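Local structure of CAIP (Helicobacter cinaedi, 5LBH) at residues Q10-A15 with D50-V55; A95-Y100 with W138-Q143; K105-L110 with A124-K129. The protein probably binds and stores iron as a Dps-like mini-ferritin, and takes part in atherosclerotic inflammation by promoting the differentiation of macrophages into foam cells. All blocks are in the same frame, centred on the assembly; numbering follows the deposited sequence.

Contact 1. Residues Q10-A15 with D50-V55. With FE (Fe (III) ion), chain M.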
loop_
_atom_site.group_PDB
_atom_site.type_symbol
_atom_site.label_atom_id
_atom_site.label_comp_id
_atom_site.label_asym_id
_atom_site.label_seq_id
_atom_site.Cartn_x
_atom_site.Cartn_y
_atom_site.Cartn_z
ATOM N N GLN A 10 -34.867 1.861 -19.850
ATOM C CA GLN A 10 -34.836 0.572 -20.525
ATOM C C GLN A 10 -33.511 -0.143 -20.236
ATOM O O GLN A 10 -33.494 -1.324 -19.862
ATOM C CB GLN A 10 -35.073 0.777 -22.027
ATOM C CG GLN A 10 -35.065 -0.508 -22.838
ATOM C CD GLN A 10 -36.255 -1.390 -22.532
ATOM O OE1 GLN A 10 -37.385 -0.919 -22.447
ATOM N NE2 GLN A 10 -36.003 -2.663 -22.331
ATOM N N ILE A 11 -32.390 0.577 -20.357
ATOM C CA ILE A 11 -31.092 0.015 -19.974
ATOM C C ILE A 11 -31.124 -0.458 -18.516
ATOM O O ILE A 11 -30.600 -1.524 -18.175
ATOM C CB ILE A 11 -29.981 1.063 -20.188
ATOM C CG1 ILE A 11 -29.886 1.489 -21.667
ATOM C CG2 ILE A 11 -28.656 0.534 -19.668
ATOM C CD1 ILE A 11 -28.578 1.960 -22.102
ATOM N N GLN A 12 -31.738 0.338 -17.637
ATOM C CA GLN A 12 -31.829 -0.019 -16.229
ATOM C C GLN A 12 -32.541 -1.358 -16.043
ATOM O O GLN A 12 -32.037 -2.253 -15.352
ATOM C CB GLN A 12 -32.546 1.092 -15.461
ATOM C CG GLN A 12 -32.527 0.900 -13.960
ATOM C CD GLN A 12 -33.577 1.717 -13.236
ATOM O OE1 GLN A 12 -34.318 2.478 -13.846
ATOM N NE2 GLN A 12 -33.649 1.555 -11.923
ATOM N N ALA A 13 -33.715 -1.515 -16.668
ATOM C CA ALA A 13 -34.495 -2.733 -16.479
ATOM C C ALA A 13 -33.767 -3.954 -17.031
ATOM O O ALA A 13 -33.753 -5.018 -16.398
ATOM C CB ALA A 13 -35.874 -2.581 -17.119
ATOM N N ASP A 14 -33.171 -3.829 -18.216
ATOM C CA ASP A 14 -32.451 -4.968 -18.768
ATOM C C ASP A 14 -31.190 -5.269 -17.967
ATOM O O ASP A 14 -30.791 -6.440 -17.878
ATOM C CB ASP A 14 -32.128 -4.728 -20.242
ATOM C CG ASP A 14 -33.380 -4.697 -21.123
ATOM O OD1 ASP A 14 -34.267 -5.588 -21.016
ATOM O OD2 ASP A 14 -33.472 -3.757 -21.935
ATOM N N ALA A 15 -30.540 -4.237 -17.392
ATOM C CA ALA A 15 -29.378 -4.492 -16.534
ATOM C C ALA A 15 -29.766 -5.327 -15.320
ATOM O O ALA A 15 -29.039 -6.253 -14.941
ATOM C CB ALA A 15 -28.708 -3.195 -16.081
ATOM N N ASP A 50 -23.001 -1.798 -11.733
ATOM C CA ASP A 50 -22.581 -0.407 -11.803
ATOM C C ASP A 50 -23.371 0.386 -12.827
ATOM O O ASP A 50 -23.828 1.488 -12.512
ATOM C CB ASP A 50 -21.098 -0.333 -12.142
ATOM C CG ASP A 50 -20.210 -0.568 -10.936
ATOM O OD1 ASP A 50 -20.698 -0.428 -9.788
ATOM O OD2 ASP A 50 -19.018 -0.883 -11.142
ATOM N N VAL A 51 -23.633 -0.189 -14.010
ATOM C CA VAL A 51 -24.523 0.481 -14.967
ATOM C C VAL A 51 -25.914 0.655 -14.370
ATOM O O VAL A 51 -26.537 1.706 -14.530
ATOM C CB VAL A 51 -24.582 -0.254 -16.327
ATOM C CG1 VAL A 51 -23.242 -0.597 -16.827
ATOM C CG2 VAL A 51 -25.474 -1.444 -16.302
ATOM N N PHE A 52 -26.401 -0.350 -13.638
ATOM C CA PHE A 52 -27.719 -0.248 -13.023
ATOM C C PHE A 52 -27.821 1.012 -12.167
ATOM O O PHE A 52 -28.799 1.763 -12.251
ATOM C CB PHE A 52 -27.996 -1.502 -12.196
ATOM C CG PHE A 52 -29.317 -1.486 -11.486
ATOM C CD1 PHE A 52 -30.507 -1.662 -12.198
ATOM C CD2 PHE A 52 -29.378 -1.339 -10.106
ATOM C CE1 PHE A 52 -31.738 -1.682 -11.548
ATOM C CE2 PHE A 52 -30.607 -1.347 -9.440
ATOM C CZ PHE A 52 -31.789 -1.520 -10.165
ATOM N N ASP A 53 -26.800 1.264 -11.351
ATOM C CA ASP A 53 -26.803 2.425 -10.468
ATOM C C ASP A 53 -26.467 3.719 -11.223
ATOM O O ASP A 53 -27.081 4.761 -10.966
ATOM C CB ASP A 53 -25.837 2.179 -9.308
ATOM C CG ASP A 53 -25.937 3.238 -8.217
ATOM O OD1 ASP A 53 -27.074 3.634 -7.853
ATOM O OD2 ASP A 53 -24.872 3.648 -7.696
ATOM N N ASP A 54 -25.491 3.674 -12.149
ATOM C CA ASP A 54 -25.126 4.864 -12.922
ATOM C C ASP A 54 -26.311 5.379 -13.710
ATOM O O ASP A 54 -26.636 6.572 -13.669
ATOM C CB ASP A 54 -24.016 4.555 -13.924
ATOM C CG ASP A 54 -22.721 4.183 -13.279
ATOM O OD1 ASP A 54 -21.903 3.519 -13.968
ATOM O OD2 ASP A 54 -22.526 4.560 -12.104
ATOM N N VAL A 55 -26.958 4.476 -14.446
ATOM C CA VAL A 55 -28.036 4.825 -15.358
ATOM C C VAL A 55 -29.261 5.342 -14.592
ATOM O O VAL A 55 -29.908 6.314 -15.011
ATOM C CB VAL A 55 -28.318 3.598 -16.254
ATOM C CG1 VAL A 55 -29.208 2.577 -15.612
ATOM C CG2 VAL A 55 -28.778 4.008 -17.606
HETATM FE FE FE M . -24.939 5.528 -6.138
#

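Contact 2. Residues A95-Y100 with W138-Q143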
loop_
_atom_site.group_PDB
_atom_site.type_symbol
_atom_site.label_atom_id
_atom_site.label_comp_id
_atom_site.label_asym_id
_atom_site.label_seq_id
_atom_site.Cartn_x
_atom_site.Cartn_y
_atom_site.Cartn_z
ATOM N N ALA A 95 -24.587 -17.054 -24.860
ATOM C CA ALA A 95 -25.626 -16.297 -24.169
ATOM C C ALA A 95 -25.164 -14.863 -23.927
ATOM O O ALA A 95 -25.903 -13.912 -24.199
ATOM C CB ALA A 95 -26.000 -16.967 -22.851
ATOM N N VAL A 96 -23.920 -14.692 -23.472
ATOM C CA VAL A 96 -23.420 -13.367 -23.130
ATOM C C VAL A 96 -23.192 -12.541 -24.392
ATOM O O VAL A 96 -23.473 -11.340 -24.422
ATOM C CB VAL A 96 -22.133 -13.494 -22.288
ATOM C CG1 VAL A 96 -21.321 -12.176 -22.295
ATOM C CG2 VAL A 96 -22.436 -14.004 -20.888
ATOM N N LEU A 97 -22.664 -13.162 -25.448
ATOM C CA LEU A 97 -22.459 -12.435 -26.698
ATOM C C LEU A 97 -23.781 -11.905 -27.243
ATOM O O LEU A 97 -23.879 -10.732 -27.613
ATOM C CB LEU A 97 -21.772 -13.332 -27.737
ATOM C CG LEU A 97 -21.549 -12.790 -29.161
ATOM C CD1 LEU A 97 -20.655 -11.538 -29.149
ATOM C CD2 LEU A 97 -20.971 -13.838 -30.107
ATOM N N ALA A 98 -24.833 -12.731 -27.225
ATOM C CA ALA A 98 -26.118 -12.284 -27.754
ATOM C C ALA A 98 -26.659 -11.095 -26.966
ATOM O O ALA A 98 -27.106 -10.103 -27.554
ATOM C CB ALA A 98 -27.127 -13.427 -27.745
ATOM N N ASP A 99 -26.596 -11.157 -25.635
ATOM C CA ASP A 99 -27.091 -10.032 -24.847
ATOM C C ASP A 99 -26.212 -8.796 -24.995
ATOM O O ASP A 99 -26.728 -7.675 -24.936
ATOM C CB ASP A 99 -27.241 -10.420 -23.373
ATOM C CG ASP A 99 -28.493 -11.261 -23.116
ATOM O OD1 ASP A 99 -29.361 -11.324 -24.005
ATOM O OD2 ASP A 99 -28.627 -11.836 -22.020
ATOM N N TYR A 100 -24.899 -8.974 -25.179
ATOM C CA TYR A 100 -24.005 -7.835 -25.402
ATOM C C TYR A 100 -24.348 -7.093 -26.690
ATOM O O TYR A 100 -24.219 -5.867 -26.762
ATOM C CB TYR A 100 -22.550 -8.292 -25.455
ATOM C CG TYR A 100 -21.886 -8.398 -24.128
ATOM C CD1 TYR A 100 -22.608 -8.247 -22.957
ATOM C CD2 TYR A 100 -20.530 -8.585 -24.042
ATOM C CE1 TYR A 100 -21.993 -8.325 -21.730
ATOM C CE2 TYR A 100 -19.902 -8.664 -22.824
ATOM C CZ TYR A 100 -20.635 -8.533 -21.674
ATOM O OH TYR A 100 -20.001 -8.621 -20.459
ATOM N N TRP A 138 -15.676 -8.386 -29.507
ATOM C CA TRP A 138 -14.545 -8.883 -30.291
ATOM C C TRP A 138 -13.851 -10.063 -29.604
ATOM O O TRP A 138 -13.399 -11.005 -30.267
ATOM C CB TRP A 138 -13.536 -7.758 -30.545
ATOM C CG TRP A 138 -12.220 -8.288 -31.036
ATOM C CD1 TRP A 138 -11.997 -8.962 -32.208
ATOM C CD2 TRP A 138 -10.951 -8.209 -30.372
ATOM N NE1 TRP A 138 -10.667 -9.304 -32.315
ATOM C CE2 TRP A 138 -10.002 -8.856 -31.203
ATOM C CE3 TRP A 138 -10.518 -7.645 -29.166
ATOM C CZ2 TRP A 138 -8.649 -8.967 -30.856
ATOM C CZ3 TRP A 138 -9.169 -7.750 -28.824
ATOM C CH2 TRP A 138 -8.253 -8.409 -29.666
ATOM N N MET A 139 -13.753 -10.029 -28.274
ATOM C CA MET A 139 -13.053 -11.091 -27.568
ATOM C C MET A 139 -13.890 -12.366 -27.527
ATOM O O MET A 139 -13.357 -13.470 -27.694
ATOM C CB MET A 139 -12.701 -10.625 -26.158
ATOM C CG MET A 139 -11.644 -9.516 -26.100
ATOM S SD MET A 139 -11.319 -9.035 -24.380
ATOM C CE MET A 139 -9.881 -8.011 -24.610
ATOM N N LEU A 140 -15.211 -12.230 -27.345
ATOM C CA LEU A 140 -16.078 -13.406 -27.317
ATOM C C LEU A 140 -16.150 -14.068 -28.687
ATOM O O LEU A 140 -16.176 -15.301 -28.783
ATOM C CB LEU A 140 -17.478 -13.030 -26.840
ATOM C CG LEU A 140 -17.686 -12.850 -25.335
ATOM C CD1 LEU A 140 -18.983 -12.073 -25.048
ATOM C CD2 LEU A 140 -17.712 -14.176 -24.645
ATOM N N LYS A 141 -16.187 -13.268 -29.763
ATOM C CA LYS A 141 -16.168 -13.857 -31.100
ATOM C C LYS A 141 -14.857 -14.586 -31.365
ATOM O O LYS A 141 -14.853 -15.665 -31.968
ATOM C CB LYS A 141 -16.400 -12.796 -32.168
ATOM C CG LYS A 141 -17.819 -12.289 -32.259
ATOM C CD LYS A 141 -17.862 -11.116 -33.211
ATOM C CE LYS A 141 -19.271 -10.663 -33.487
ATOM N NZ LYS A 141 -19.282 -9.449 -34.371
ATOM N N SER A 142 -13.735 -14.035 -30.898
ATOM C CA SER A 142 -12.472 -14.741 -31.083
ATOM C C SER A 142 -12.459 -16.022 -30.269
ATOM O O SER A 142 -11.968 -17.055 -30.733
ATOM C CB SER A 142 -11.295 -13.847 -30.699
ATOM O OG SER A 142 -11.141 -12.792 -31.631
ATOM N N GLN A 143 -13.061 -15.988 -29.079
ATOM C CA GLN A 143 -13.054 -17.161 -28.227
ATOM C C GLN A 143 -13.966 -18.254 -28.770
ATOM O O GLN A 143 -13.642 -19.436 -28.648
ATOM C CB GLN A 143 -13.443 -16.751 -26.809
ATOM C CG GLN A 143 -13.578 -17.904 -25.836
ATOM C CD GLN A 143 -14.008 -17.450 -24.460
ATOM O OE1 GLN A 143 -14.147 -16.252 -24.206
ATOM N NE2 GLN A 143 -14.209 -18.406 -23.556
#

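Contact 3. Residues K105-L110 with A124-K129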
loop_
_atom_site.group_PDB
_atom_site.type_symbol
_atom_site.label_atom_id
_atom_site.label_comp_id
_atom_site.label_asym_id
_atom_site.label_seq_id
_atom_site.Cartn_x
_atom_site.Cartn_y
_atom_site.Cartn_z
ATOM N N LYS A 105 -26.639 -2.139 -29.210
ATOM C CA LYS A 105 -27.676 -1.351 -29.888
ATOM C C LYS A 105 -28.266 -0.302 -28.955
ATOM O O LYS A 105 -28.373 0.876 -29.312
ATOM C CB LYS A 105 -28.792 -2.249 -30.416
ATOM C CG LYS A 105 -28.528 -2.946 -31.735
ATOM C CD LYS A 105 -29.823 -3.568 -32.257
ATOM C CE LYS A 105 -30.306 -4.751 -31.396
ATOM N NZ LYS A 105 -29.643 -6.044 -31.762
ATOM N N LEU A 106 -28.614 -0.713 -27.734
ATOM C CA LEU A 106 -29.248 0.181 -26.771
ATOM C C LEU A 106 -28.363 1.388 -26.453
ATOM O O LEU A 106 -28.817 2.540 -26.510
ATOM C CB LEU A 106 -29.549 -0.606 -25.507
ATOM C CG LEU A 106 -30.893 -0.466 -24.832
ATOM C CD1 LEU A 106 -31.964 -0.595 -25.900
ATOM C CD2 LEU A 106 -31.017 -1.556 -23.769
ATOM N N PHE A 107 -27.078 1.152 -26.168
ATOM C CA PHE A 107 -26.194 2.265 -25.844
ATOM C C PHE A 107 -25.891 3.113 -27.067
ATOM O O PHE A 107 -25.746 4.339 -26.948
ATOM C CB PHE A 107 -24.895 1.756 -25.232
ATOM C CG PHE A 107 -25.009 1.464 -23.782
ATOM C CD1 PHE A 107 -25.107 2.505 -22.857
ATOM C CD2 PHE A 107 -25.052 0.152 -23.330
ATOM C CE1 PHE A 107 -25.213 2.240 -21.505
ATOM C CE2 PHE A 107 -25.163 -0.116 -21.975
ATOM C CZ PHE A 107 -25.244 0.929 -21.066
ATOM N N THR A 108 -25.823 2.494 -28.244
ATOM C CA THR A 108 -25.637 3.269 -29.464
ATOM C C THR A 108 -26.799 4.222 -29.689
ATOM O O THR A 108 -26.596 5.408 -29.963
ATOM C CB THR A 108 -25.472 2.336 -30.660
ATOM O OG1 THR A 108 -24.412 1.409 -30.392
ATOM C CG2 THR A 108 -25.198 3.124 -31.923
ATOM N N GLU A 109 -28.029 3.731 -29.559
ATOM C CA GLU A 109 -29.154 4.614 -29.803
ATOM C C GLU A 109 -29.257 5.685 -28.720
ATOM O O GLU A 109 -29.616 6.827 -29.015
ATOM C CB GLU A 109 -30.437 3.798 -29.940
ATOM C CG GLU A 109 -31.658 4.647 -30.307
ATOM C CD GLU A 109 -31.455 5.492 -31.600
ATOM O OE1 GLU A 109 -30.672 5.061 -32.491
ATOM O OE2 GLU A 109 -32.075 6.583 -31.698
ATOM N N LEU A 110 -28.886 5.358 -27.482
ATOM C CA LEU A 110 -28.807 6.374 -26.435
ATOM C C LEU A 110 -27.835 7.488 -26.803
ATOM O O LEU A 110 -28.117 8.669 -26.574
ATOM C CB LEU A 110 -28.388 5.730 -25.112
ATOM C CG LEU A 110 -28.068 6.652 -23.925
ATOM C CD1 LEU A 110 -29.247 7.512 -23.537
ATOM C CD2 LEU A 110 -27.565 5.857 -22.727
ATOM N N ALA A 124 -21.498 10.846 -23.762
ATOM C CA ALA A 124 -20.132 10.429 -23.438
ATOM C C ALA A 124 -20.127 9.140 -22.620
ATOM O O ALA A 124 -19.354 8.214 -22.901
ATOM C CB ALA A 124 -19.415 11.533 -22.672
ATOM N N TYR A 125 -20.997 9.070 -21.604
ATOM C CA TYR A 125 -21.183 7.842 -20.843
ATOM C C TYR A 125 -21.623 6.689 -21.744
ATOM O O TYR A 125 -21.105 5.572 -21.629
ATOM C CB TYR A 125 -22.205 8.063 -19.723
ATOM C CG TYR A 125 -22.544 6.779 -19.015
ATOM C CD1 TYR A 125 -21.696 6.261 -18.049
ATOM C CD2 TYR A 125 -23.693 6.067 -19.330
ATOM C CE1 TYR A 125 -21.973 5.070 -17.403
ATOM C CE2 TYR A 125 -23.988 4.867 -18.681
ATOM C CZ TYR A 125 -23.113 4.375 -17.718
ATOM O OH TYR A 125 -23.371 3.187 -17.060
ATOM N N ALA A 126 -22.582 6.930 -22.644
ATOM C CA ALA A 126 -23.005 5.837 -23.515
ATOM C C ALA A 126 -21.875 5.414 -24.453
ATOM O O ALA A 126 -21.657 4.215 -24.666
ATOM C CB ALA A 126 -24.255 6.228 -24.303
ATOM N N ASP A 127 -21.126 6.377 -25.002
ATOM C CA ASP A 127 -20.029 6.015 -25.893
ATOM C C ASP A 127 -18.964 5.219 -25.162
ATOM O O ASP A 127 -18.368 4.302 -25.741
ATOM C CB ASP A 127 -19.413 7.255 -26.530
ATOM C CG ASP A 127 -20.366 7.957 -27.491
ATOM O OD1 ASP A 127 -20.242 9.199 -27.668
ATOM O OD2 ASP A 127 -21.218 7.260 -28.089
ATOM N N ASP A 128 -18.742 5.510 -23.880
ATOM C CA ASP A 128 -17.792 4.705 -23.123
ATOM C C ASP A 128 -18.287 3.264 -23.014
ATOM O O ASP A 128 -17.514 2.321 -23.220
ATOM C CB ASP A 128 -17.548 5.334 -21.745
ATOM C CG ASP A 128 -16.578 4.526 -20.881
ATOM O OD1 ASP A 128 -16.923 4.201 -19.718
ATOM O OD2 ASP A 128 -15.444 4.241 -21.341
ATOM N N LYS A 129 -19.590 3.070 -22.751
ATOM C CA LYS A 129 -20.118 1.708 -22.707
ATOM C C LYS A 129 -20.157 1.065 -24.090
ATOM O O LYS A 129 -19.949 -0.149 -24.206
ATOM C CB LYS A 129 -21.502 1.664 -22.055
ATOM C CG LYS A 129 -21.501 2.284 -20.676
ATOM C CD LYS A 129 -20.588 1.525 -19.743
ATOM C CE LYS A 129 -20.029 2.465 -18.706
ATOM N NZ LYS A 129 -19.146 1.765 -17.741
#

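Contact 1. Residues Q10-A15 with D50-V55
Q12, F52 and V55 carry most of this buried contact between two near-antiparallel helices (153°). Q12 and F52 also have the closest CA atoms, 5.2 Å apart. F52 has CG anti to the backbone N (chi1 178°), and the ring reaches the Q12 backbone. There Q12 O lies at the ring edge, in plane, 3.6 Å from F52 CD1. The Q12 side chain is extended and crosses the ring obliquely. Q12 CG touches F52 CE1 at 3.6 Å, and the amide plane is turned 48° from the ring plane. Q12 NE2 is hydrogen-bonded to Y67 O, which holds the amide end. V55 CG1 meets Q12 CB at 3.7 Å, while V55 CG2 faces I11 CG2. A15 CB extends the apolar seam to V51 CG2. H23 of a second subunit stacks edge-to-face on F52. D53 points away from the helix 4-28 side, and its OD2 binds Fe(III) at 2.4 Å. E57 of the same chain and H26 of the second subunit also bind the iron. The chemistry is thus two-sided: one face of segment 50-55 is held by apolar and ring-edge contacts, while the other offers a carboxylate to iron at a subunit interface.

Contact 2. Residues A95-Y100 with W138-Q143
D99 OD2 is the best-held side-chain polar atom here, and one salt bridge grips it, from K21 NZ on helix 4-28. D99 therefore ties segment 95-100 to a different helix from the one it meets in this contact. Toward segment 138-143 the meeting is apolar. L140 is the central side chain. Its CG is anti to the carbonyl carbon (chi1 -79°), and CD1 goes in among V96, L97 and Y100. L140 CD1 lies 3.6 Å from V96 CG1 and 3.9 Å from Y100 CD2. The L140 side chain crosses those of V96 and Y100 at about a right angle. V96 CG1 also sits 3.7 Å above the plane of the Y100 ring, over its centre, so this methyl touches both the ring and L140. L97, with CG anti to the backbone N, points its CB at the other helix, and L97 CB is 4.1 Å from L140 CD1. L97 CD2 meets K141 CG at 4.1 Å, and the extended K141 chain crosses L97 at about a right angle at the exposed border. Y100 also packs on F18 of helix 4-28 and on I44 and F48 of helix 34-61. W138, M139 and Q143 pack instead on a third subunit. The axes are 10.0 Å apart at 146°, a loose antiparallel pairing of helices 89-116 and 120-144, as in the four-helix bundle of the ferritin-like fold.

Contact 3. Residues K105-L110 with A124-K129
F107 and K129 lie side by side and point the same way across this helix pair. F107 CG is anti to the carbonyl carbon, and the ring presents one face to the lysine. K129 CB stands over the centre of that face, 3.7 Å from the F107 centroid and only 7° off the ring normal. This is a CH-pi contact made by the first carbon of the lysine chain. K129 CG continues over the ring toward its outer end, 3.8 Å from F107 CE1. The chain then bends at chi2 (-62°), and the ammonium leads away from the opposite helix. K129 NZ forms a salt bridge with E132 and a long one, 3.8 Å, with D128 OD1. The lysine thus spends its carbons on the rings and its charge on its own helix.

Y125 has CG anti to the backbone N, which brings Y125 CE2 to 4.0 Å from F107 CE1, in an oblique approach. One face of the Y125 ring also takes K129 CG, offset toward the rim, so this methylene touches both rings. A126 is small and sits where the backbones are closest. A126 CB is 3.6 Å from F107 O and 3.7 Å from L110 CD2. The helix axes approach to 8.4 Å with an angle of 151° between their directions.

Beyond the pair, D127 OD2 is hydrogen-bonded to S111 OG, a further tie between the two helices, and D127 packs on K120 of a fourth subunit. On the inner side F107 packs on I11 and L110 on L8, both of helix 4-28, while Y125 reaches V51 and D54 of helix 34-61. All four long helices therefore meet around this contact.

Overall arrangement
Contacts 1 and 3 are buried and adjoin: their centres are 12 Å apart, and the two touch directly. Together they join all four long helices of the bundle. Contact 2 is only partly buried, its centre about 20 Å from that of contact 1 and 18 Å from that of contact 3. Contacts 2 and 3 hold the same pair, helices 89-116 and 120-144, at two levels, with contact 3 nearer the turn between them. Contact 1 holds helices 4-28 and 34-61 and borders the iron site. It combines aliphatic packing with a phenylalanine ring set against a glutamine. Contact 3 uses ring faces and a lysine chain, contact 2 mainly aliphatic methyls.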